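Local atomic coordinates of TOG array regulator of axonemal microtubules protein 1 (Mus musculus, PDB entry 5DN7), a protein that takes part in ciliogenesis, binding microtubules and promoting their polymerization through HEAT-repeat TOG domains, the second of which is this chain. Residues A117-V122 with H155-E160; I123-M128 with T254-V259; S145-N150 with E160-I165. All coordinates share one frame; numbering follows the deposited sequence.

Contact 1 of 3, residues A117-V122 with H155-E160; sequences ADNKLV and HSRVRE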
loop_
_atom_site.group_PDB
_atom_site.type_symbol
_atom_site.label_atom_id
_atom_site.label_comp_id
_atom_site.label_asym_id
_atom_site.label_seq_id
_atom_site.Cartn_x
_atom_site.Cartn_y
_atom_site.Cartn_z
ATOM N N ALA A 117 9.246 -2.545 -3.212
ATOM C CA ALA A 117 10.506 -3.263 -3.120
ATOM C C ALA A 117 11.617 -2.348 -2.652
ATOM O O ALA A 117 12.675 -2.818 -2.214
ATOM C CB ALA A 117 10.879 -3.871 -4.463
ATOM N N ASP A 118 11.381 -1.044 -2.756
ATOM C CA ASP A 118 12.412 -0.062 -2.472
ATOM C C ASP A 118 12.415 0.287 -0.989
ATOM O O ASP A 118 11.470 0.881 -0.471
ATOM C CB ASP A 118 12.207 1.193 -3.330
ATOM C CG ASP A 118 13.320 2.223 -3.143
ATOM O OD1 ASP A 118 14.272 1.965 -2.360
ATOM O OD2 ASP A 118 13.251 3.288 -3.799
ATOM N N ASN A 119 13.496 -0.083 -0.318
ATOM C CA ASN A 119 13.556 -0.065 1.126
ATOM C C ASN A 119 13.938 1.306 1.691
ATOM O O ASN A 119 14.716 1.392 2.636
ATOM C CB ASN A 119 14.567 -1.122 1.599
ATOM C CG ASN A 119 14.431 -1.436 3.069
ATOM O OD1 ASN A 119 13.318 -1.493 3.592
ATOM N ND2 ASN A 119 15.563 -1.607 3.760
ATOM N N LYS A 120 13.415 2.378 1.113
ATOM C CA LYS A 120 13.828 3.709 1.542
ATOM C C LYS A 120 12.684 4.454 2.197
ATOM O O LYS A 120 11.549 4.440 1.707
ATOM C CB LYS A 120 14.393 4.513 0.364
ATOM C CG LYS A 120 15.698 3.922 -0.186
ATOM C CD LYS A 120 16.233 4.734 -1.349
ATOM C CE LYS A 120 17.615 4.223 -1.815
ATOM N NZ LYS A 120 17.587 2.812 -2.300
ATOM N N LEU A 121 12.994 5.105 3.311
ATOM C CA LEU A 121 11.986 5.808 4.060
ATOM C C LEU A 121 11.300 6.909 3.241
ATOM O O LEU A 121 10.094 7.074 3.368
ATOM C CB LEU A 121 12.595 6.379 5.348
ATOM C CG LEU A 121 11.679 7.098 6.337
ATOM C CD1 LEU A 121 12.136 6.867 7.792
ATOM C CD2 LEU A 121 11.643 8.604 6.030
ATOM N N VAL A 122 12.016 7.671 2.415
ATOM C CA VAL A 122 11.320 8.747 1.669
ATOM C C VAL A 122 10.252 8.160 0.701
ATOM O O VAL A 122 9.092 8.659 0.569
ATOM C CB VAL A 122 12.323 9.656 0.886
ATOM C CG1 VAL A 122 13.008 10.661 1.828
ATOM C CG2 VAL A 122 13.337 8.833 0.143
ATOM N N HIS A 155 9.065 -10.720 -4.698
ATOM C CA HIS A 155 9.932 -9.931 -3.811
ATOM C C HIS A 155 9.357 -9.924 -2.389
ATOM O O HIS A 155 8.235 -9.471 -2.172
ATOM C CB HIS A 155 10.102 -8.505 -4.332
ATOM C CG HIS A 155 11.341 -7.822 -3.831
ATOM N ND1 HIS A 155 11.617 -7.661 -2.484
ATOM C CD2 HIS A 155 12.381 -7.252 -4.490
ATOM C CE1 HIS A 155 12.767 -7.033 -2.342
ATOM N NE2 HIS A 155 13.248 -6.763 -3.545
ATOM N N SER A 156 10.103 -10.456 -1.427
ATOM C CA SER A 156 9.597 -10.551 -0.063
ATOM C C SER A 156 9.327 -9.179 0.616
ATOM O O SER A 156 8.489 -9.098 1.531
ATOM C CB SER A 156 10.549 -11.394 0.797
ATOM O OG SER A 156 11.843 -10.839 0.842
ATOM N N ARG A 157 9.978 -8.101 0.183
ATOM C CA ARG A 157 9.644 -6.800 0.768
ATOM C C ARG A 157 8.257 -6.339 0.314
ATOM O O ARG A 157 7.544 -5.672 1.070
ATOM C CB ARG A 157 10.676 -5.719 0.436
ATOM C CG ARG A 157 10.413 -4.434 1.237
ATOM C CD ARG A 157 11.376 -3.302 0.930
ATOM N NE ARG A 157 10.660 -2.042 0.746
ATOM C CZ ARG A 157 10.232 -1.268 1.738
ATOM N NH1 ARG A 157 10.460 -1.622 2.998
ATOM N NH2 ARG A 157 9.585 -0.138 1.471
ATOM N N VAL A 158 7.864 -6.703 -0.906
ATOM C CA VAL A 158 6.518 -6.427 -1.389
ATOM C C VAL A 158 5.512 -7.111 -0.478
ATOM O O VAL A 158 4.569 -6.480 -0.024
ATOM C CB VAL A 158 6.313 -6.904 -2.851
ATOM C CG1 VAL A 158 4.827 -6.902 -3.223
ATOM C CG2 VAL A 158 7.110 -6.022 -3.791
ATOM N N ARG A 159 5.733 -8.394 -0.198
ATOM C CA ARG A 159 4.830 -9.154 0.665
ATOM C C ARG A 159 4.746 -8.531 2.070
ATOM O O ARG A 159 3.647 -8.329 2.631
ATOM C CB ARG A 159 5.282 -10.625 0.730
ATOM C CG ARG A 159 5.393 -11.285 -0.675
ATOM C CD ARG A 159 5.323 -12.797 -0.639
ATOM N NE ARG A 159 6.384 -13.407 0.159
ATOM C CZ ARG A 159 7.637 -13.608 -0.269
ATOM N NH1 ARG A 159 8.003 -13.228 -1.492
ATOM N NH2 ARG A 159 8.527 -14.189 0.535
ATOM N N GLU A 160 5.923 -8.235 2.620
ATOM C CA GLU A 160 6.039 -7.614 3.934
ATOM C C GLU A 160 5.216 -6.320 4.033
ATOM O O GLU A 160 4.429 -6.155 4.951
ATOM C CB GLU A 160 7.500 -7.319 4.256
ATOM C CG GLU A 160 7.748 -7.037 5.734
ATOM C CD GLU A 160 9.117 -6.377 6.020
ATOM O OE1 GLU A 160 10.089 -6.561 5.241
ATOM O OE2 GLU A 160 9.214 -5.677 7.055
#

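Contact 2 of 3, residues I123-M128 with T254-V259; sequences IKQEYM and TEQGFV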
loop_
_atom_site.group_PDB
_atom_site.type_symbol
_atom_site.label_atom_id
_atom_site.label_comp_id
_atom_site.label_asym_id
_atom_site.label_seq_id
_atom_site.Cartn_x
_atom_site.Cartn_y
_atom_site.Cartn_z
ATOM N N ILE A 123 10.638 7.047 0.086
ATOM C CA ILE A 123 9.752 6.297 -0.776
ATOM C C ILE A 123 8.519 5.834 -0.004
ATOM O O ILE A 123 7.403 6.156 -0.387
ATOM C CB ILE A 123 10.484 5.098 -1.403
ATOM C CG1 ILE A 123 11.573 5.609 -2.340
ATOM C CG2 ILE A 123 9.521 4.190 -2.146
ATOM C CD1 ILE A 123 11.118 6.736 -3.222
ATOM N N LYS A 124 8.738 5.104 1.086
ATOM C CA LYS A 124 7.660 4.625 1.945
ATOM C C LYS A 124 6.731 5.759 2.432
ATOM O O LYS A 124 5.511 5.574 2.499
ATOM C CB LYS A 124 8.241 3.867 3.138
ATOM C CG LYS A 124 7.184 3.373 4.101
ATOM C CD LYS A 124 7.761 2.425 5.143
ATOM C CE LYS A 124 6.744 2.215 6.265
ATOM N NZ LYS A 124 7.329 1.578 7.508
ATOM N N GLN A 125 7.290 6.930 2.736
ATOM C CA GLN A 125 6.466 8.100 3.059
ATOM C C GLN A 125 5.460 8.359 1.935
ATOM O O GLN A 125 4.229 8.465 2.164
ATOM C CB GLN A 125 7.316 9.355 3.265
ATOM C CG GLN A 125 7.875 9.527 4.652
ATOM C CD GLN A 125 8.848 10.694 4.743
ATOM O OE1 GLN A 125 9.158 11.342 3.736
ATOM N NE2 GLN A 125 9.358 10.950 5.948
ATOM N N GLU A 126 5.991 8.456 0.716
ATOM C CA GLU A 126 5.074 8.759 -0.381
ATOM C C GLU A 126 4.067 7.633 -0.677
ATOM O O GLU A 126 2.869 7.907 -0.891
ATOM C CB GLU A 126 5.857 9.117 -1.642
ATOM C CG GLU A 126 6.722 10.359 -1.441
ATOM C CD GLU A 126 5.904 11.571 -1.014
ATOM O OE1 GLU A 126 4.740 11.702 -1.456
ATOM O OE2 GLU A 126 6.418 12.401 -0.229
ATOM N N TYR A 127 4.496 6.373 -0.673
ATOM C CA TYR A 127 3.491 5.383 -1.044
ATOM C C TYR A 127 2.473 5.149 0.081
ATOM O O TYR A 127 1.321 4.804 -0.200
ATOM C CB TYR A 127 4.112 4.065 -1.536
ATOM C CG TYR A 127 4.883 3.175 -0.592
ATOM C CD1 TYR A 127 4.274 2.561 0.502
ATOM C CD2 TYR A 127 6.216 2.852 -0.872
ATOM C CE1 TYR A 127 4.992 1.699 1.330
ATOM C CE2 TYR A 127 6.937 1.998 -0.061
ATOM C CZ TYR A 127 6.327 1.423 1.034
ATOM O OH TYR A 127 7.065 0.576 1.828
ATOM N N MET A 128 2.857 5.370 1.332
ATOM C CA MET A 128 1.873 5.295 2.411
ATOM C C MET A 128 0.836 6.418 2.259
ATOM O O MET A 128 -0.397 6.188 2.455
ATOM C CB MET A 128 2.539 5.369 3.791
ATOM C CG MET A 128 3.287 4.099 4.235
ATOM S SD MET A 128 2.356 2.552 3.973
ATOM C CE MET A 128 0.799 2.882 4.827
ATOM N N THR A 254 2.582 5.600 13.364
ATOM C CA THR A 254 3.236 6.892 13.495
ATOM C C THR A 254 2.411 7.951 12.777
ATOM O O THR A 254 1.457 7.633 12.087
ATOM C CB THR A 254 4.635 6.898 12.906
ATOM O OG1 THR A 254 4.542 6.920 11.476
ATOM C CG2 THR A 254 5.409 5.671 13.364
ATOM N N GLU A 255 2.808 9.209 12.935
ATOM C CA GLU A 255 2.171 10.306 12.223
ATOM C C GLU A 255 2.364 10.109 10.724
ATOM O O GLU A 255 1.463 10.377 9.930
ATOM C CB GLU A 255 2.761 11.647 12.660
ATOM C CG GLU A 255 2.102 12.856 12.015
ATOM C CD GLU A 255 2.680 14.168 12.508
ATOM O OE1 GLU A 255 3.622 14.133 13.326
ATOM O OE2 GLU A 255 2.192 15.233 12.078
ATOM N N GLN A 256 3.531 9.599 10.348
ATOM C CA GLN A 256 3.834 9.339 8.946
ATOM C C GLN A 256 3.049 8.152 8.387
ATOM O O GLN A 256 3.221 7.785 7.225
ATOM C CB GLN A 256 5.335 9.107 8.760
ATOM C CG GLN A 256 6.191 10.336 9.020
ATOM C CD GLN A 256 7.633 9.989 9.331
ATOM O OE1 GLN A 256 8.538 10.288 8.551
ATOM N NE2 GLN A 256 7.855 9.355 10.476
ATOM N N GLY A 257 2.190 7.552 9.208
ATOM C CA GLY A 257 1.402 6.415 8.757
ATOM C C GLY A 257 2.168 5.107 8.787
ATOM O O GLY A 257 1.680 4.104 8.290
ATOM N N PHE A 258 3.363 5.090 9.375
ATOM C CA PHE A 258 4.139 3.851 9.440
ATOM C C PHE A 258 3.641 3.008 10.595
ATOM O O PHE A 258 3.139 3.545 11.579
ATOM C CB PHE A 258 5.642 4.115 9.615
ATOM C CG PHE A 258 6.240 4.977 8.539
ATOM C CD1 PHE A 258 5.535 5.268 7.388
ATOM C CD2 PHE A 258 7.511 5.490 8.680
ATOM C CE1 PHE A 258 6.079 6.064 6.400
ATOM C CE2 PHE A 258 8.060 6.288 7.692
ATOM C CZ PHE A 258 7.333 6.574 6.548
ATOM N N VAL A 259 3.794 1.694 10.482
ATOM C CA VAL A 259 3.457 0.793 11.566
ATOM C C VAL A 259 4.663 0.576 12.485
ATOM O O VAL A 259 5.744 0.202 12.038
ATOM C CB VAL A 259 2.968 -0.576 11.046
ATOM C CG1 VAL A 259 2.715 -1.543 12.200
ATOM C CG2 VAL A 259 1.704 -0.417 10.189
HETATM O O HOH W 1 5.054 0.364 8.112
HETATM O O HOH W 2 3.153 9.114 5.053
#

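Contact 3 of 3, residues S145-N150 with E160-I165; sequences SLLLEN and EEVVNI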
loop_
_atom_site.group_PDB
_atom_site.type_symbol
_atom_site.label_atom_id
_atom_site.label_comp_id
_atom_site.label_asym_id
_atom_site.label_seq_id
_atom_site.Cartn_x
_atom_site.Cartn_y
_atom_site.Cartn_z
ATOM N N SER A 145 -8.172 -5.844 -0.833
ATOM C CA SER A 145 -8.327 -7.096 -1.600
ATOM C C SER A 145 -7.447 -7.075 -2.864
ATOM O O SER A 145 -6.655 -8.052 -3.162
ATOM C CB SER A 145 -9.795 -7.318 -1.961
ATOM O OG SER A 145 -10.581 -7.370 -0.778
ATOM N N LEU A 146 -7.548 -5.938 -3.567
ATOM C CA LEU A 146 -6.671 -5.740 -4.712
ATOM C C LEU A 146 -5.223 -5.946 -4.282
ATOM O O LEU A 146 -4.502 -6.732 -4.855
ATOM C CB LEU A 146 -6.849 -4.352 -5.323
ATOM C CG LEU A 146 -8.254 -4.081 -5.857
ATOM C CD1 LEU A 146 -8.326 -2.742 -6.595
ATOM C CD2 LEU A 146 -8.699 -5.241 -6.747
ATOM N N LEU A 147 -4.834 -5.260 -3.219
ATOM C CA LEU A 147 -3.460 -5.255 -2.756
ATOM C C LEU A 147 -2.964 -6.621 -2.315
ATOM O O LEU A 147 -1.810 -6.966 -2.532
ATOM C CB LEU A 147 -3.329 -4.261 -1.606
ATOM C CG LEU A 147 -1.922 -3.979 -1.117
ATOM C CD1 LEU A 147 -1.029 -3.544 -2.303
ATOM C CD2 LEU A 147 -1.983 -2.906 -0.040
ATOM N N LEU A 148 -3.857 -7.399 -1.720
ATOM C CA LEU A 148 -3.511 -8.676 -1.120
ATOM C C LEU A 148 -3.283 -9.731 -2.172
ATOM O O LEU A 148 -2.602 -10.721 -1.900
ATOM C CB LEU A 148 -4.595 -9.151 -0.145
ATOM C CG LEU A 148 -4.377 -8.598 1.269
ATOM C CD1 LEU A 148 -5.621 -8.777 2.161
ATOM C CD2 LEU A 148 -3.215 -9.282 1.884
ATOM N N GLU A 149 -3.725 -9.540 -3.391
ATOM C CA GLU A 149 -3.309 -10.416 -4.457
ATOM C C GLU A 149 -1.781 -10.437 -4.610
ATOM O O GLU A 149 -1.240 -11.382 -5.097
ATOM C CB GLU A 149 -4.030 -10.094 -5.760
ATOM C CG GLU A 149 -5.435 -10.681 -5.811
ATOM C CD GLU A 149 -6.296 -10.219 -6.977
ATOM O OE1 GLU A 149 -5.907 -10.386 -8.141
ATOM O OE2 GLU A 149 -7.401 -9.711 -6.741
ATOM N N ASN A 150 -1.101 -9.415 -4.102
ATOM C CA ASN A 150 0.346 -9.330 -4.253
ATOM C C ASN A 150 1.098 -10.039 -3.156
ATOM O O ASN A 150 2.309 -9.891 -3.037
ATOM C CB ASN A 150 0.801 -7.885 -4.310
ATOM C CG ASN A 150 0.326 -7.201 -5.552
ATOM O OD1 ASN A 150 1.001 -7.248 -6.579
ATOM N ND2 ASN A 150 -0.854 -6.566 -5.483
ATOM N N GLU A 160 5.923 -8.235 2.620
ATOM C CA GLU A 160 6.039 -7.614 3.934
ATOM C C GLU A 160 5.216 -6.320 4.033
ATOM O O GLU A 160 4.429 -6.155 4.951
ATOM C CB GLU A 160 7.500 -7.319 4.256
ATOM C CG GLU A 160 7.748 -7.037 5.734
ATOM C CD GLU A 160 9.117 -6.377 6.020
ATOM O OE1 GLU A 160 10.089 -6.561 5.241
ATOM O OE2 GLU A 160 9.214 -5.677 7.055
ATOM N N GLU A 161 5.413 -5.429 3.064
ATOM C CA GLU A 161 4.705 -4.160 3.009
ATOM C C GLU A 161 3.215 -4.283 2.713
ATOM O O GLU A 161 2.443 -3.454 3.168
ATOM C CB GLU A 161 5.351 -3.262 1.965
ATOM C CG GLU A 161 6.668 -2.692 2.458
ATOM C CD GLU A 161 6.490 -1.887 3.743
ATOM O OE1 GLU A 161 6.167 -0.681 3.657
ATOM O OE2 GLU A 161 6.675 -2.457 4.841
ATOM N N VAL A 162 2.809 -5.296 1.944
ATOM C CA VAL A 162 1.391 -5.596 1.793
ATOM C C VAL A 162 0.787 -5.847 3.172
ATOM O O VAL A 162 -0.254 -5.257 3.544
ATOM C CB VAL A 162 1.150 -6.832 0.892
ATOM C CG1 VAL A 162 -0.291 -7.323 1.049
ATOM C CG2 VAL A 162 1.447 -6.497 -0.561
ATOM N N VAL A 163 1.453 -6.711 3.939
ATOM C CA VAL A 163 0.937 -6.987 5.275
ATOM C C VAL A 163 0.928 -5.706 6.152
ATOM O O VAL A 163 -0.048 -5.429 6.859
ATOM C CB VAL A 163 1.744 -8.090 5.988
ATOM C CG1 VAL A 163 1.089 -8.435 7.336
ATOM C CG2 VAL A 163 1.836 -9.306 5.123
ATOM N N ASN A 164 1.984 -4.904 6.076
ATOM C CA ASN A 164 2.012 -3.701 6.914
ATOM C C ASN A 164 0.933 -2.688 6.530
ATOM O O ASN A 164 0.390 -1.992 7.388
ATOM C CB ASN A 164 3.382 -3.015 6.865
ATOM C CG ASN A 164 4.438 -3.721 7.721
ATOM O OD1 ASN A 164 4.141 -4.293 8.776
ATOM N ND2 ASN A 164 5.684 -3.670 7.264
ATOM N N ILE A 165 0.635 -2.598 5.240
ATOM C CA ILE A 165 -0.407 -1.686 4.769
ATOM C C ILE A 165 -1.779 -2.189 5.238
ATOM O O ILE A 165 -2.666 -1.386 5.564
ATOM C CB ILE A 165 -0.352 -1.534 3.225
ATOM C CG1 ILE A 165 0.886 -0.725 2.830
ATOM C CG2 ILE A 165 -1.589 -0.842 2.674
ATOM C CD1 ILE A 165 1.228 -0.840 1.309
#

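Contact 1 of 3, residues A117-V122 with H155-E160
Ala117 packs on the ring of His155, the residue that caps the start of the partner helix. His155, at the N-cap, accepts the Arg157 N-H on ND1 at 3.2 Å (N-H...acceptor angle 154°), the donor lying in the ring plane, which should fix the rotation of the imidazole. One face of that ring is thereby presented to Ala117, whose CB sits toward the rim, 3.7 Å from His155 CD2, in a CH-pi contact. The contact belongs to a TOG domain built of HEAT repeats: the turn leading into helix 121-138, in predicted HEAT 6, meets the start of helix 156-172 in predicted HEAT 7. Such turns within repeats form the edge through which TOG domains of related proteins hold tubulin, and this one may serve likewise. From its helix Arg157 sets out with CG anti to the backbone N (chi1 -171°), and the chain bends at chi3. Arg157 was modelled in two conformers, and everything said here of its outer part holds for the one given. Its CD rests 3.4 Å from Ala117 O, while NE has a weak hydrogen bond to Leu116 O. The carbonyl oxygen of Asp118, which takes a weak backbone bond from Lys120 N, lies 2.9 Å from Arg157 NH2 and stands oblique to the guanidinium plane. Within the turn, Lys120 NZ makes a long, weak salt bridge with Asp118 OD1. Asn119 covers the guanidinium, its CA standing 3.5 Å above the plane and over the centre. The two side chains cross at about a right angle; Asn119 OD1 comes within 2.9 Å of Arg157 NH1, but the angle is too poor for a hydrogen bond.

Contact 2 of 3, residues I123-M128 with T254-V259
Phe258 lies between two side chains, with Lys124 over one face of its ring and Gln256 CB over the centre of the other. Lys124 leaves helix 121-138 with CG anti to the backbone N (chi1 178°) and runs on extended, bringing CE to 3.5 Å from Phe258 CD1 in a CH-pi contact. Its ammonium goes further, making an off-centre cation-pi interaction with NZ 4.2 Å from the Phe258 ring centroid, and gives a hydrogen bond to a water that also accepts from Val259 N. Gln125 comes to the edge instead, its CG near the ring plane and 3.6 Å from Phe258 CZ. Beyond this, Gln125 NE2 donates to Gln256 OE1 at 2.8 Å, the amides turned 57° apart; Gln256 is poorly ordered, which makes this bond less certain. Met128 CG approaches Phe258 CE1 obliquely, at 4.0 Å. An alanine in place of Phe258 would probably open a gap against the helix and leave the Lys124 ammonium without its aromatic partner. Phe258 comes directly after a type I turn from Thr254 to Gly257, and Thr254 OG1 accepts from Phe258 N. That turn joins the short antiparallel strands 252-253 and 259-260, so the hairpin tip is pressed against helix 121-138, while Met128 reaches Ile165 and Val259 reaches Ile167, both on helix 156-172.

Contact 3 of 3, residues S145-N150 with E160-I165
Leu147 and Ile165 make the tight end of this contact: Leu147 CD2 presses on Ile165 CG2 at 3.4 Å, closer than carbons usually come, and the two side chains cross at about a right angle. Leu147 CG stands anti to its backbone N (chi1 -172°), which carries the branch out toward helix 156-172. Ile165 CB and CD1 lie round the same Leu147 methyl, and Ile165 also touches Met128, Phe131 and Met135 of helix 121-138. One turn back along the helix, Val162 enters as a fork. Both of its methyls pack on the Leu147 carbonyl oxygen, and they then part company: Val162 CG1 turns to Leu148 CD2, 3.6 Å away, and Val162 CG2 to Asn150 CB, at 4.0 Å. Leu148 is backed by Leu183 and Leu187 of helix 180-187. Toward Asn150 the fit becomes slacker and the residue is partly exposed; Leu147 CD1, too, stays 4.2 Å from Val162 CG2. No hydrogen bond joins the two segments. Polar groups find partners within their own segment or beyond the contact: Leu147 O accepts from Asn150 N and also from Asn150 ND2, at 3.1 Å, both arriving from one face of the carbonyl plane, ND2 well above it. This second bond probably fixes the rotation of the Asn150 amide. On the other segment Asn164 ND2 gives an almost straight bond (166°) to Glu161 OE2, 2.9 Å away, and Asn164 OD1 is taken by Tyr261 OH. Two helices joined by a short connection and packed through aliphatic side chains form the helical hairpin of a HEAT repeat, here predicted HEAT 7 of the TOG solenoid, with helices of neighbouring repeats packed against it.

Each contact uses helix 121-138, helix 156-172 or their approach. Contact 1 joins the turn before helix 121-138 to the start of helix 156-172, contact 2 sets the 254-259 hairpin on the first helix, and contact 3 packs the second against helix 140-148. The centres of contacts 1 and 2 are about 12 Å apart, those of 1 and 3 about 11 Å, and those of 2 and 3 about 15 Å. Tyr127 lies where they meet: its OH is 2.6 Å from Arg157 NH2 of contact 1 in the conformer given, a bond there being undecided, and probably bonds Glu161 OE1 of contact 3, at a doubtfully short 2.4 Å. One residue on, Met128 SD lies 3.8 Å from Ile165 CG1.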